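Local coordinates for protein Ral guanine nucleotide dissociation stimulator-like 2 (Mus musculus, PDB 4JGW) that probably acts as a guanine nucleotide exchange factor for small G proteins and is a putative effector of Ras and/or Rap, at residues E19-G23 with A24-V28; S123-L126 with A127-E131; L144-F147 with L148-G152; A327-G330 with E331-R334; D446-Q449 with W450-G453. All coordinates share one frame; numbering follows the deposited sequence.

Contact 1: residues E19-G23 with A24-V28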
loop_
_atom_site.group_PDB
_atom_site.type_symbol
_atom_site.label_atom_id
_atom_site.label_comp_id
_atom_site.label_asym_id
_atom_site.label_seq_id
_atom_site.Cartn_x
_atom_site.Cartn_y
_atom_site.Cartn_z
ATOM N N GLU A 19 -13.895 -4.976 -30.036
ATOM C CA GLU A 19 -14.141 -3.858 -30.943
ATOM C C GLU A 19 -12.950 -2.906 -30.961
ATOM O O GLU A 19 -12.325 -2.661 -29.925
ATOM C CB GLU A 19 -15.408 -3.099 -30.539
ATOM C CG GLU A 19 -16.706 -3.871 -30.768
ATOM C CD GLU A 19 -17.950 -3.078 -30.398
ATOM O OE1 GLU A 19 -17.864 -1.841 -30.247
ATOM O OE2 GLU A 19 -19.025 -3.697 -30.263
ATOM N N GLU A 20 -12.646 -2.373 -32.142
ATOM C CA GLU A 20 -11.527 -1.448 -32.317
ATOM C C GLU A 20 -12.013 -0.015 -32.503
ATOM O O GLU A 20 -13.013 0.228 -33.179
ATOM C CB GLU A 20 -10.657 -1.862 -33.512
ATOM C CG GLU A 20 -10.066 -3.276 -33.435
ATOM C CD GLU A 20 -8.993 -3.436 -32.363
ATOM O OE1 GLU A 20 -8.345 -2.431 -31.990
ATOM O OE2 GLU A 20 -8.793 -4.578 -31.896
ATOM N N GLU A 21 -11.303 0.927 -31.887
ATOM C CA GLU A 21 -11.561 2.356 -32.072
ATOM C C GLU A 21 -10.270 3.087 -32.431
ATOM O O GLU A 21 -9.191 2.493 -32.399
ATOM C CB GLU A 21 -12.211 2.966 -30.824
ATOM C CG GLU A 21 -13.697 2.649 -30.684
ATOM C CD GLU A 21 -14.405 3.476 -29.616
ATOM O OE1 GLU A 21 -13.761 4.333 -28.968
ATOM O OE2 GLU A 21 -15.623 3.266 -29.428
ATOM N N ASP A 22 -10.393 4.371 -32.768
ATOM C CA ASP A 22 -9.271 5.201 -33.235
ATOM C C ASP A 22 -7.900 4.696 -32.772
ATOM O O ASP A 22 -7.087 4.253 -33.589
ATOM C CB ASP A 22 -9.484 6.672 -32.838
ATOM C CG ASP A 22 -8.419 7.605 -33.409
ATOM O OD1 ASP A 22 -7.876 7.327 -34.502
ATOM O OD2 ASP A 22 -8.133 8.635 -32.761
ATOM N N GLY A 23 -7.659 4.753 -31.463
ATOM C CA GLY A 23 -6.403 4.279 -30.889
ATOM C C GLY A 23 -6.594 3.452 -29.631
ATOM O O GLY A 23 -5.826 3.586 -28.679
ATOM N N ALA A 24 -7.611 2.592 -29.635
ATOM C CA ALA A 24 -7.954 1.771 -28.473
ATOM C C ALA A 24 -8.664 0.472 -28.855
ATOM O O ALA A 24 -9.312 0.389 -29.899
ATOM C CB ALA A 24 -8.807 2.571 -27.488
ATOM N N THR A 25 -8.534 -0.533 -27.993
ATOM C CA THR A 25 -9.220 -1.814 -28.154
ATOM C C THR A 25 -10.147 -2.061 -26.962
ATOM O O THR A 25 -9.731 -1.959 -25.806
ATOM C CB THR A 25 -8.213 -2.978 -28.312
ATOM O OG1 THR A 25 -7.396 -2.748 -29.468
ATOM C CG2 THR A 25 -8.931 -4.315 -28.472
ATOM N N PHE A 26 -11.401 -2.382 -27.261
ATOM C CA PHE A 26 -12.420 -2.613 -26.243
ATOM C C PHE A 26 -12.916 -4.054 -26.285
ATOM O O PHE A 26 -12.864 -4.708 -27.328
ATOM C CB PHE A 26 -13.604 -1.659 -26.448
ATOM C CG PHE A 26 -13.262 -0.207 -26.256
ATOM C CD1 PHE A 26 -12.773 0.554 -27.312
ATOM C CD2 PHE A 26 -13.444 0.405 -25.020
ATOM C CE1 PHE A 26 -12.459 1.898 -27.137
ATOM C CE2 PHE A 26 -13.133 1.748 -24.835
ATOM C CZ PHE A 26 -12.640 2.496 -25.895
ATOM N N THR A 27 -13.390 -4.541 -25.141
ATOM C CA THR A 27 -14.076 -5.825 -25.070
ATOM C C THR A 27 -15.511 -5.607 -24.600
ATOM O O THR A 27 -15.750 -5.093 -23.503
ATOM C CB THR A 27 -13.348 -6.822 -24.138
ATOM O OG1 THR A 27 -12.027 -7.061 -24.634
ATOM C CG2 THR A 27 -14.090 -8.150 -24.073
ATOM N N VAL A 28 -16.460 -5.985 -25.451
ATOM C CA VAL A 28 -17.873 -5.923 -25.099
ATOM C C VAL A 28 -18.327 -7.285 -24.586
ATOM O O VAL A 28 -18.037 -8.319 -25.194
ATOM C CB VAL A 28 -18.761 -5.471 -26.290
ATOM C CG1 VAL A 28 -20.197 -5.229 -25.830
ATOM C CG2 VAL A 28 -18.202 -4.212 -26.932
#

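Contact 2: residues S123-L126 with A127-E131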
loop_
_atom_site.group_PDB
_atom_site.type_symbol
_atom_site.label_atom_id
_atom_site.label_comp_id
_atom_site.label_asym_id
_atom_site.label_seq_id
_atom_site.Cartn_x
_atom_site.Cartn_y
_atom_site.Cartn_z
ATOM N N SER A 123 -12.591 15.840 -9.486
ATOM C CA SER A 123 -12.986 15.855 -8.077
ATOM C C SER A 123 -12.655 14.529 -7.394
ATOM O O SER A 123 -12.104 14.517 -6.292
ATOM C CB SER A 123 -14.470 16.212 -7.907
ATOM O OG SER A 123 -15.308 15.299 -8.597
ATOM N N THR A 124 -12.979 13.421 -8.061
ATOM C CA THR A 124 -12.628 12.086 -7.566
ATOM C C THR A 124 -11.107 11.930 -7.428
ATOM O O THR A 124 -10.624 11.451 -6.404
ATOM C CB THR A 124 -13.216 10.968 -8.466
ATOM O OG1 THR A 124 -14.644 11.077 -8.487
ATOM C CG2 THR A 124 -12.837 9.585 -7.948
ATOM N N TRP A 125 -10.372 12.360 -8.455
ATOM C CA TRP A 125 -8.904 12.337 -8.464
ATOM C C TRP A 125 -8.313 13.110 -7.285
ATOM O O TRP A 125 -7.435 12.604 -6.580
ATOM C CB TRP A 125 -8.382 12.895 -9.796
ATOM C CG TRP A 125 -6.894 12.761 -10.048
ATOM C CD1 TRP A 125 -5.972 12.126 -9.264
ATOM C CD2 TRP A 125 -6.178 13.242 -11.195
ATOM N NE1 TRP A 125 -4.723 12.208 -9.834
ATOM C CE2 TRP A 125 -4.822 12.885 -11.022
ATOM C CE3 TRP A 125 -6.548 13.953 -12.344
ATOM C CZ2 TRP A 125 -3.836 13.210 -11.958
ATOM C CZ3 TRP A 125 -5.565 14.280 -13.275
ATOM C CH2 TRP A 125 -4.224 13.907 -13.074
ATOM N N LEU A 126 -8.810 14.327 -7.074
ATOM C CA LEU A 126 -8.336 15.189 -5.995
ATOM C C LEU A 126 -8.685 14.625 -4.619
ATOM O O LEU A 126 -7.861 14.662 -3.700
ATOM C CB LEU A 126 -8.894 16.605 -6.163
ATOM C CG LEU A 126 -8.542 17.685 -5.133
ATOM C CD1 LEU A 126 -7.036 17.926 -5.051
ATOM C CD2 LEU A 126 -9.273 18.968 -5.479
ATOM N N ALA A 127 -9.901 14.097 -4.489
ATOM C CA ALA A 127 -10.356 13.492 -3.239
ATOM C C ALA A 127 -9.585 12.210 -2.915
ATOM O O ALA A 127 -9.182 11.999 -1.768
ATOM C CB ALA A 127 -11.856 13.228 -3.286
ATOM N N SER A 128 -9.373 11.372 -3.929
ATOM C CA SER A 128 -8.650 10.112 -3.761
ATOM C C SER A 128 -7.148 10.308 -3.570
ATOM O O SER A 128 -6.544 9.686 -2.696
ATOM C CB SER A 128 -8.900 9.176 -4.949
ATOM O OG SER A 128 -10.264 8.807 -5.036
ATOM N N HIS A 129 -6.548 11.163 -4.397
ATOM C CA HIS A 129 -5.097 11.357 -4.385
ATOM C C HIS A 129 -4.709 12.840 -4.348
ATOM O O HIS A 129 -4.223 13.377 -5.344
ATOM C CB HIS A 129 -4.454 10.672 -5.601
ATOM C CG HIS A 129 -5.069 9.352 -5.950
ATOM N ND1 HIS A 129 -4.859 8.211 -5.206
ATOM C CD2 HIS A 129 -5.889 8.993 -6.966
ATOM C CE1 HIS A 129 -5.523 7.206 -5.748
ATOM N NE2 HIS A 129 -6.156 7.654 -6.818
ATOM N N PRO A 130 -4.913 13.506 -3.192
ATOM C CA PRO A 130 -4.596 14.937 -3.095
ATOM C C PRO A 130 -3.107 15.248 -3.270
ATOM O O PRO A 130 -2.761 16.331 -3.747
ATOM C CB PRO A 130 -5.065 15.311 -1.682
ATOM C CG PRO A 130 -5.091 14.028 -0.928
ATOM C CD PRO A 130 -5.451 12.974 -1.925
ATOM N N GLU A 131 -2.247 14.296 -2.907
ATOM C CA GLU A 131 -0.792 14.461 -2.975
ATOM C C GLU A 131 -0.256 14.555 -4.407
ATOM O O GLU A 131 0.878 14.995 -4.622
ATOM C CB GLU A 131 -0.079 13.332 -2.217
ATOM C CG GLU A 131 -0.352 13.289 -0.707
ATOM C CD GLU A 131 -1.604 12.497 -0.333
ATOM O OE1 GLU A 131 -2.262 11.922 -1.234
ATOM O OE2 GLU A 131 -1.929 12.446 0.874
#

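Contact 3: residues L144-F147 with L148-G152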
loop_
_atom_site.group_PDB
_atom_site.type_symbol
_atom_site.label_atom_id
_atom_site.label_comp_id
_atom_site.label_asym_id
_atom_site.label_seq_id
_atom_site.Cartn_x
_atom_site.Cartn_y
_atom_site.Cartn_z
ATOM N N LEU A 144 -7.361 24.891 -17.299
ATOM C CA LEU A 144 -8.694 24.382 -16.984
ATOM C C LEU A 144 -9.694 25.492 -16.662
ATOM O O LEU A 144 -10.789 25.525 -17.229
ATOM C CB LEU A 144 -8.634 23.371 -15.831
ATOM C CG LEU A 144 -9.955 22.855 -15.242
ATOM C CD1 LEU A 144 -10.700 21.954 -16.223
ATOM C CD2 LEU A 144 -9.710 22.127 -13.929
ATOM N N GLU A 145 -9.322 26.392 -15.751
ATOM C CA GLU A 145 -10.254 27.420 -15.279
ATOM C C GLU A 145 -10.518 28.529 -16.304
ATOM O O GLU A 145 -11.558 29.185 -16.252
ATOM C CB GLU A 145 -9.842 27.981 -13.905
ATOM C CG GLU A 145 -8.845 29.133 -13.911
ATOM C CD GLU A 145 -8.699 29.775 -12.536
ATOM O OE1 GLU A 145 -8.130 29.129 -11.628
ATOM O OE2 GLU A 145 -9.151 30.928 -12.365
ATOM N N SER A 146 -9.583 28.718 -17.236
ATOM C CA SER A 146 -9.794 29.628 -18.361
ATOM C C SER A 146 -10.775 29.022 -19.360
ATOM O O SER A 146 -11.517 29.746 -20.020
ATOM C CB SER A 146 -8.474 29.977 -19.053
ATOM O OG SER A 146 -7.920 28.848 -19.708
ATOM N N PHE A 147 -10.768 27.693 -19.463
ATOM C CA PHE A 147 -11.704 26.960 -20.316
ATOM C C PHE A 147 -13.137 27.061 -19.794
ATOM O O PHE A 147 -14.081 27.191 -20.577
ATOM C CB PHE A 147 -11.275 25.490 -20.448
ATOM C CG PHE A 147 -12.400 24.551 -20.799
ATOM C CD1 PHE A 147 -12.795 24.379 -22.123
ATOM C CD2 PHE A 147 -13.066 23.839 -19.805
ATOM C CE1 PHE A 147 -13.839 23.515 -22.448
ATOM C CE2 PHE A 147 -14.110 22.975 -20.122
ATOM C CZ PHE A 147 -14.496 22.812 -21.445
ATOM N N LEU A 148 -13.283 26.997 -18.472
ATOM C CA LEU A 148 -14.591 27.022 -17.813
ATOM C C LEU A 148 -15.275 28.385 -17.910
ATOM O O LEU A 148 -16.482 28.462 -18.150
ATOM C CB LEU A 148 -14.462 26.591 -16.346
ATOM C CG LEU A 148 -14.106 25.124 -16.071
ATOM C CD1 LEU A 148 -13.457 24.971 -14.708
ATOM C CD2 LEU A 148 -15.331 24.222 -16.189
ATOM N N LEU A 149 -14.496 29.450 -17.720
ATOM C CA LEU A 149 -14.999 30.822 -17.818
ATOM C C LEU A 149 -15.288 31.215 -19.265
ATOM O O LEU A 149 -16.201 31.997 -19.530
ATOM C CB LEU A 149 -14.005 31.807 -17.190
ATOM C CG LEU A 149 -14.123 32.167 -15.701
ATOM C CD1 LEU A 149 -13.865 30.978 -14.777
ATOM C CD2 LEU A 149 -13.172 33.307 -15.367
ATOM N N ARG A 150 -14.504 30.660 -20.186
ATOM C CA ARG A 150 -14.646 30.907 -21.620
ATOM C C ARG A 150 -15.920 30.271 -22.178
ATOM O O ARG A 150 -16.551 30.823 -23.082
ATOM C CB ARG A 150 -13.426 30.349 -22.351
ATOM C CG ARG A 150 -13.055 31.046 -23.646
ATOM C CD ARG A 150 -11.573 30.837 -23.942
ATOM N NE ARG A 150 -11.207 29.420 -23.955
ATOM C CZ ARG A 150 -10.049 28.932 -23.513
ATOM N NH1 ARG A 150 -9.124 29.737 -23.002
ATOM N NH2 ARG A 150 -9.818 27.627 -23.570
ATOM N N THR A 151 -16.288 29.112 -21.634
ATOM C CA THR A 151 -17.495 28.398 -22.052
ATOM C C THR A 151 -18.723 28.798 -21.230
ATOM O O THR A 151 -19.858 28.499 -21.610
ATOM C CB THR A 151 -17.309 26.860 -21.990
ATOM O OG1 THR A 151 -16.809 26.482 -20.701
ATOM C CG2 THR A 151 -16.339 26.387 -23.066
ATOM N N GLY A 152 -18.486 29.477 -20.108
ATOM C CA GLY A 152 -19.558 29.929 -19.222
ATOM C C GLY A 152 -20.238 28.791 -18.483
ATOM O O GLY A 152 -21.466 28.749 -18.387
HETATM O O HOH W 1 -7.755 26.305 -21.937
#

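Contact 4: residues A327-G330 with E331-R334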
loop_
_atom_site.group_PDB
_atom_site.type_symbol
_atom_site.label_atom_id
_atom_site.label_comp_id
_atom_site.label_asym_id
_atom_site.label_seq_id
_atom_site.Cartn_x
_atom_site.Cartn_y
_atom_site.Cartn_z
ATOM N N ALA A 327 22.334 -21.843 23.361
ATOM C CA ALA A 327 22.319 -21.873 24.821
ATOM C C ALA A 327 21.126 -21.075 25.341
ATOM O O ALA A 327 20.396 -21.539 26.219
ATOM C CB ALA A 327 23.626 -21.334 25.389
ATOM N N ALA A 328 20.933 -19.884 24.776
ATOM C CA ALA A 328 19.800 -19.025 25.116
ATOM C C ALA A 328 18.468 -19.684 24.753
ATOM O O ALA A 328 17.553 -19.726 25.577
ATOM C CB ALA A 328 19.936 -17.674 24.435
ATOM N N TRP A 329 18.372 -20.206 23.528
ATOM C CA TRP A 329 17.184 -20.942 23.087
ATOM C C TRP A 329 16.938 -22.177 23.956
ATOM O O TRP A 329 15.788 -22.524 24.244
ATOM C CB TRP A 329 17.301 -21.349 21.614
ATOM C CG TRP A 329 17.025 -20.234 20.637
ATOM C CD1 TRP A 329 17.923 -19.642 19.796
ATOM C CD2 TRP A 329 15.768 -19.585 20.401
ATOM N NE1 TRP A 329 17.305 -18.667 19.050
ATOM C CE2 TRP A 329 15.982 -18.610 19.402
ATOM C CE3 TRP A 329 14.480 -19.734 20.936
ATOM C CZ2 TRP A 329 14.958 -17.784 18.926
ATOM C CZ3 TRP A 329 13.460 -18.911 20.462
ATOM C CH2 TRP A 329 13.708 -17.950 19.466
ATOM N N GLY A 330 18.026 -22.821 24.379
ATOM C CA GLY A 330 17.965 -23.983 25.264
ATOM C C GLY A 330 17.401 -23.690 26.643
ATOM O O GLY A 330 16.938 -24.601 27.330
ATOM N N GLU A 331 17.442 -22.420 27.048
ATOM C CA GLU A 331 16.895 -21.987 28.338
ATOM C C GLU A 331 15.465 -21.441 28.225
ATOM O O GLU A 331 14.832 -21.122 29.234
ATOM C CB GLU A 331 17.809 -20.942 28.998
ATOM C CG GLU A 331 19.182 -21.462 29.429
ATOM C CD GLU A 331 19.108 -22.563 30.479
ATOM O OE1 GLU A 331 18.221 -22.509 31.360
ATOM O OE2 GLU A 331 19.947 -23.486 30.422
ATOM N N THR A 332 14.968 -21.340 26.995
ATOM C CA THR A 332 13.614 -20.854 26.726
ATOM C C THR A 332 12.575 -21.918 27.090
ATOM O O THR A 332 12.723 -23.087 26.723
ATOM C CB THR A 332 13.466 -20.423 25.245
ATOM O OG1 THR A 332 14.406 -19.380 24.955
ATOM C CG2 THR A 332 12.055 -19.921 24.944
ATOM N N THR A 333 11.538 -21.507 27.821
ATOM C CA THR A 333 10.460 -22.414 28.231
ATOM C C THR A 333 9.741 -23.012 27.022
ATOM O O THR A 333 9.608 -22.358 25.981
ATOM C CB THR A 333 9.421 -21.727 29.155
ATOM O OG1 THR A 333 8.784 -20.651 28.457
ATOM C CG2 THR A 333 10.080 -21.195 30.424
ATOM N N ARG A 334 9.283 -24.252 27.173
ATOM C CA ARG A 334 8.635 -24.996 26.091
ATOM C C ARG A 334 7.370 -24.306 25.567
ATOM O O ARG A 334 7.061 -24.389 24.376
ATOM C CB ARG A 334 8.339 -26.439 26.534
ATOM C CG ARG A 334 7.908 -27.390 25.412
ATOM C CD ARG A 334 9.000 -27.584 24.360
ATOM N NE ARG A 334 8.431 -27.855 23.039
ATOM C CZ ARG A 334 9.118 -27.848 21.898
ATOM N NH1 ARG A 334 10.419 -27.584 21.892
ATOM N NH2 ARG A 334 8.497 -28.105 20.753
#

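Contact 5: residues D446-Q449 with W450-G453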
loop_
_atom_site.group_PDB
_atom_site.type_symbol
_atom_site.label_atom_id
_atom_site.label_comp_id
_atom_site.label_asym_id
_atom_site.label_seq_id
_atom_site.Cartn_x
_atom_site.Cartn_y
_atom_site.Cartn_z
ATOM N N ASP A 446 6.331 6.980 27.771
ATOM C CA ASP A 446 7.580 6.349 28.206
ATOM C C ASP A 446 8.045 5.173 27.340
ATOM O O ASP A 446 9.248 4.983 27.160
ATOM C CB ASP A 446 7.524 5.968 29.688
ATOM C CG ASP A 446 7.646 7.179 30.601
ATOM O OD1 ASP A 446 6.631 7.878 30.810
ATOM O OD2 ASP A 446 8.760 7.432 31.109
ATOM N N ILE A 447 7.106 4.392 26.806
ATOM C CA ILE A 447 7.455 3.345 25.838
ATOM C C ILE A 447 7.948 3.989 24.540
ATOM O O ILE A 447 8.932 3.537 23.949
ATOM C CB ILE A 447 6.283 2.368 25.548
ATOM C CG1 ILE A 447 5.841 1.662 26.832
ATOM C CG2 ILE A 447 6.687 1.332 24.490
ATOM C CD1 ILE A 447 4.579 0.833 26.695
ATOM N N GLN A 448 7.268 5.056 24.121
ATOM C CA GLN A 448 7.654 5.811 22.927
ATOM C C GLN A 448 9.056 6.408 23.058
ATOM O O GLN A 448 9.848 6.341 22.116
ATOM C CB GLN A 448 6.628 6.906 22.606
ATOM C CG GLN A 448 5.286 6.393 22.076
ATOM C CD GLN A 448 5.378 5.735 20.702
ATOM O OE1 GLN A 448 6.279 6.022 19.911
ATOM N NE2 GLN A 448 4.432 4.852 20.414
ATOM N N GLN A 449 9.356 6.976 24.227
ATOM C CA GLN A 449 10.676 7.549 24.504
ATOM C C GLN A 449 11.778 6.485 24.462
ATOM O O GLN A 449 12.876 6.744 23.963
ATOM C CB GLN A 449 10.686 8.288 25.849
ATOM C CG GLN A 449 11.944 9.123 26.098
ATOM C CD GLN A 449 11.838 10.029 27.316
ATOM O OE1 GLN A 449 11.314 9.634 28.361
ATOM N NE2 GLN A 449 12.346 11.250 27.186
ATOM N N TRP A 450 11.476 5.295 24.981
ATOM C CA TRP A 450 12.402 4.164 24.928
ATOM C C TRP A 450 12.663 3.712 23.487
ATOM O O TRP A 450 13.812 3.471 23.107
ATOM C CB TRP A 450 11.889 2.997 25.780
ATOM C CG TRP A 450 12.671 1.723 25.594
ATOM C CD1 TRP A 450 13.909 1.439 26.095
ATOM C CD2 TRP A 450 12.264 0.565 24.851
ATOM N NE1 TRP A 450 14.300 0.178 25.711
ATOM C CE2 TRP A 450 13.310 -0.380 24.946
ATOM C CE3 TRP A 450 11.118 0.237 24.112
ATOM C CZ2 TRP A 450 13.245 -1.636 24.332
ATOM C CZ3 TRP A 450 11.054 -1.013 23.501
ATOM C CH2 TRP A 450 12.112 -1.933 23.616
ATOM N N LEU A 451 11.595 3.607 22.697
ATOM C CA LEU A 451 11.691 3.232 21.283
ATOM C C LEU A 451 12.520 4.223 20.464
ATOM O O LEU A 451 13.245 3.825 19.552
ATOM C CB LEU A 451 10.295 3.079 20.669
ATOM C CG LEU A 451 9.494 1.827 21.032
ATOM C CD1 LEU A 451 8.013 2.046 20.771
ATOM C CD2 LEU A 451 10.002 0.603 20.276
ATOM N N GLN A 452 12.407 5.506 20.805
ATOM C CA GLN A 452 13.148 6.579 20.138
ATOM C C GLN A 452 14.641 6.568 20.477
ATOM O O GLN A 452 15.472 6.960 19.656
ATOM C CB GLN A 452 12.538 7.938 20.493
ATOM C CG GLN A 452 11.180 8.206 19.846
ATOM C CD GLN A 452 10.341 9.232 20.599
ATOM O OE1 GLN A 452 10.674 9.635 21.716
ATOM N NE2 GLN A 452 9.238 9.653 19.986
ATOM N N GLY A 453 14.972 6.119 21.685
ATOM C CA GLY A 453 16.360 6.080 22.149
ATOM C C GLY A 453 17.138 4.861 21.681
ATOM O O GLY A 453 18.356 4.785 21.866
#

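Contact 1: residues E19-G23 with A24-V28
The phenyl ring of Phe26 meets Glu19 and Glu21 differently: the backbone O of Glu19 lies at its edge, near the ring plane, while the carboxylate of Glu21 approaches obliquely. Glu21 OE1 comes within 3.3 Å of Phe26 CE1, and the carboxylate and ring planes are turned 56° apart. The extended chain of Glu21 also lays its CB and CG near CE1, so methylenes as well as the acid cover this corner. Arg49, on strand 46-54, ties the group together: it makes a cation-pi contact with Phe26 and salt bridges to Glu19 and Glu21, so two acids and an aromatic ring all serve one arginine. The carboxylate of Glu19 bonds through OE2 to Trp17 NE1, while Val28 CG2 packs 3.5 Å from that same OE2.

This is the closing end of a beta hairpin, strands 11-21 and 24-33, turned by Asp22 and Gly23. Glu19 and Phe26 form an antiparallel hydrogen-bonded pair, with Phe26 N to Glu19 O at 2.8 Å. Glu21 and Ala24 pair likewise; Glu21 N reaches Ala24 O at 2.9 Å, whereas the return bond from Ala24 N is longer and arrives well above the plane of the Glu21 carbonyl.

Glu20 and Thr25 are the non-hydrogen-bonded pair between them, and their side chains lie together on the other face of the sheet. Bending at chi2 (-69°) swings the Glu20 carboxylate over towards the partner strand, where Thr25 OG1 donates to OE1 at 2.7 Å from the syn side, 24° out of the carboxylate plane.

Contact 2: residues S123-L126 with A127-E131
Trp125 and His129 meet at the C-terminal end of helix 108-128, in the N-terminal Ras-GEF region, where the helix ends and a short 3-10 segment follows. Backbone bonds come first: Ala127 N, Ser128 N and His129 N donate to the carbonyls of Ser123, Thr124 and Trp125, the last at 2.8 Å between His129 N and Trp125 O. His129 then leaves helical geometry. The following Pro130 has no N-H to continue the ladder, and Leu126 O lies against its ring, 3.4 Å from Pro130 CD, which suits proline to a helix end.

A side-chain bond reinforces the last turn. Ser128 OG donates to Thr124 O at 3.0 Å from 38° above the carbonyl plane, so this oxygen accepts from both the amide and the hydroxyl of one residue. Serine is short enough to fold back in this way.

Ring contacts complete the account. Trp125 is buried against helices 75-82 and 89-101, and its NE1 bonds to Asp132. The two aromatic side chains cross at about a right angle, with the indole corner lying in the imidazole plane: Trp125 CD1 is 3.9 Å from His129 CD2.

Contact 3: residues L144-F147 with L148-G152
Thr151 OG1 donates to Phe147 O at 2.8 Å, and the same oxygen takes the amide of Thr151, with Thr151 N at 3.1 Å. Holding OG1 between the backbone N and the carbonyl carbon (chi1 52°) turns the hydroxyl back along the helix and over one face of the phenyl ring, while Thr151 CG2 lies 3.9 Å from Phe147 CE1. A beta-branched hydroxyl residue thus serves both a carbonyl and a ring.

On the neighbouring flank the guanidinium of Arg150 turns one face to Ser146 O and Phe147 CA. A bend at chi3 (55°) folds it back over the preceding turn, and a water accepts from Arg150 NH2 at 2.9 Å. That water is only a weak extra partner for Ser146 OG, which is bonded to Asp142 O. Glu104 forms a salt bridge with Arg150 NE and probably helps to position the group.

The apolar side has Leu144 CG 4.1 Å from Leu148 CD1, with Phe147 CD2 equally near Leu148 CG. Beyond it, helix 108-128 packs on all three residues, and helix 89-101 covers Leu144 and Phe147.

Helix 138-151 is therefore amphipathic, joining the helical bundle of the N-terminal Ras-GEF region by Leu144, Phe147 and Leu148. At its end Gly152 takes positive phi, easy for glycine, and the doubly bonded Phe147 carbonyl means that side-chain hydroxyl and backbone together secure the final turn.

Contact 4: residues A327-G330 with E331-R334
Ala327 opens the last turn of helix 326-330 with its O facing Glu331: the amide Glu331 N makes a weak bond to it at 3.2 Å, and Glu331 CG passes 3.4 Å from the same Ala327 O. A chi1 of -66° sets this CG beside the backbone N of Glu331, which brings the methylene back against the helix end. The amides of Ala327 and Ala328 are bonded by the carboxylate of Glu470, just beyond helix 459-469.

Ala328 O accepts two bonds. Glu331 N donates from one face of the carbonyl plane at 3.1 Å, far above that plane, and Thr332 OG1 donates from the opposite face at 3.2 Å. With OG1 beside its own backbone N (chi1 -60°), threonine can reach back to this oxygen. The small methyl of Ala328 is buried against Arg287 of helix 284-303.

Bonds from Glu331 N to Ala328 O and from Thr332 N to Trp329 O are three residues back, so the helix tightens as it finishes and gives way to a short link within the Ras-GEF domain, an otherwise largely helical fold. Thr333 takes the N-cap position of helix 334-344.

Trp329 O receives Thr332 N at 3.1 Å. Its side chain runs beside that of Thr332 and points the same way, with Trp329 CE3 4.0 Å from Thr332 OG1. The indole bonds through NE1 to Ile322 O, and Leu337 touches both side chains.

Gly330, exposed and without a side chain, brings the chain round to Glu331.

Contact 5: residues D446-Q449 with W450-G453
Four successive amides of residues 450-453 bond to the carbonyls four residues earlier, from Trp450 N to Asp446 O at 3.1 Å through to Gly453 N on Gln449 O, and the straightest of them is Leu451 N to Ile447 O at 2.9 Å, with an N-H...O angle of 162°.

Ile447 and Leu451 lie side by side on one flank, pointing the same way, and meet through Ile447 CG2 and Leu451 CD1 at 4.0 Å. In Ile447 a chi1 of -60° sets CG2 opposite the backbone N, directing that branch down the helix towards the leucine. Their branched apolar ends suit the interface with helix 203-219, where Leu210 touches Leu451 and both His205 and Gln209 touch Ile447. Gln448, partly exposed, joins the same interface, using NE2 to bond with Gln209 OE1.

Trp450 stands next to this pair. Its ring edge faces Ile447 O, which lies in the indole plane and is 4.0 Å from Trp450 CE3. The side chain reaches away from the preceding turn (chi1 171°) to pack on the segment around Ala193, Asp197 and Val198, and NE1 bonds to Asp194 O, so the one polar atom of this buried ring is satisfied.

Gln452 extends back along the helix, its CG 3.2 Å from Gln448 O and its OE1 3.5 Å from Gln449 CA.

With Ile447, Gln448 and Leu451 facing helix 203-219, Trp450 on the 193-198 loop, and Asp446, Gln449 and Gln452 exposed, helix 445-453 is an amphipathic alpha-helix packed in the Ras-GEF region.

In the fold
From the N terminus, contact 1 closes the hairpin of strands 11-21 and 24-33, whose sheet continues through strand 46-54 to the short strand 414-415 and so brings together distant parts of the sequence. Contacts 2 and 3 follow on the consecutive helices 108-128 and 138-151 of the N-terminal Ras-GEF region, with nearest atoms about 8 Å apart. Contacts 4 and 5 belong to the Ras-GEF region, where 327-334 links two helices and 446-453 lies on a later helix, their centres about 28 Å apart. All five are local and in series, none nesting or crossing. Contacts 3 and 4, about 74 Å between centres, lie on opposite sides of the chain's centre.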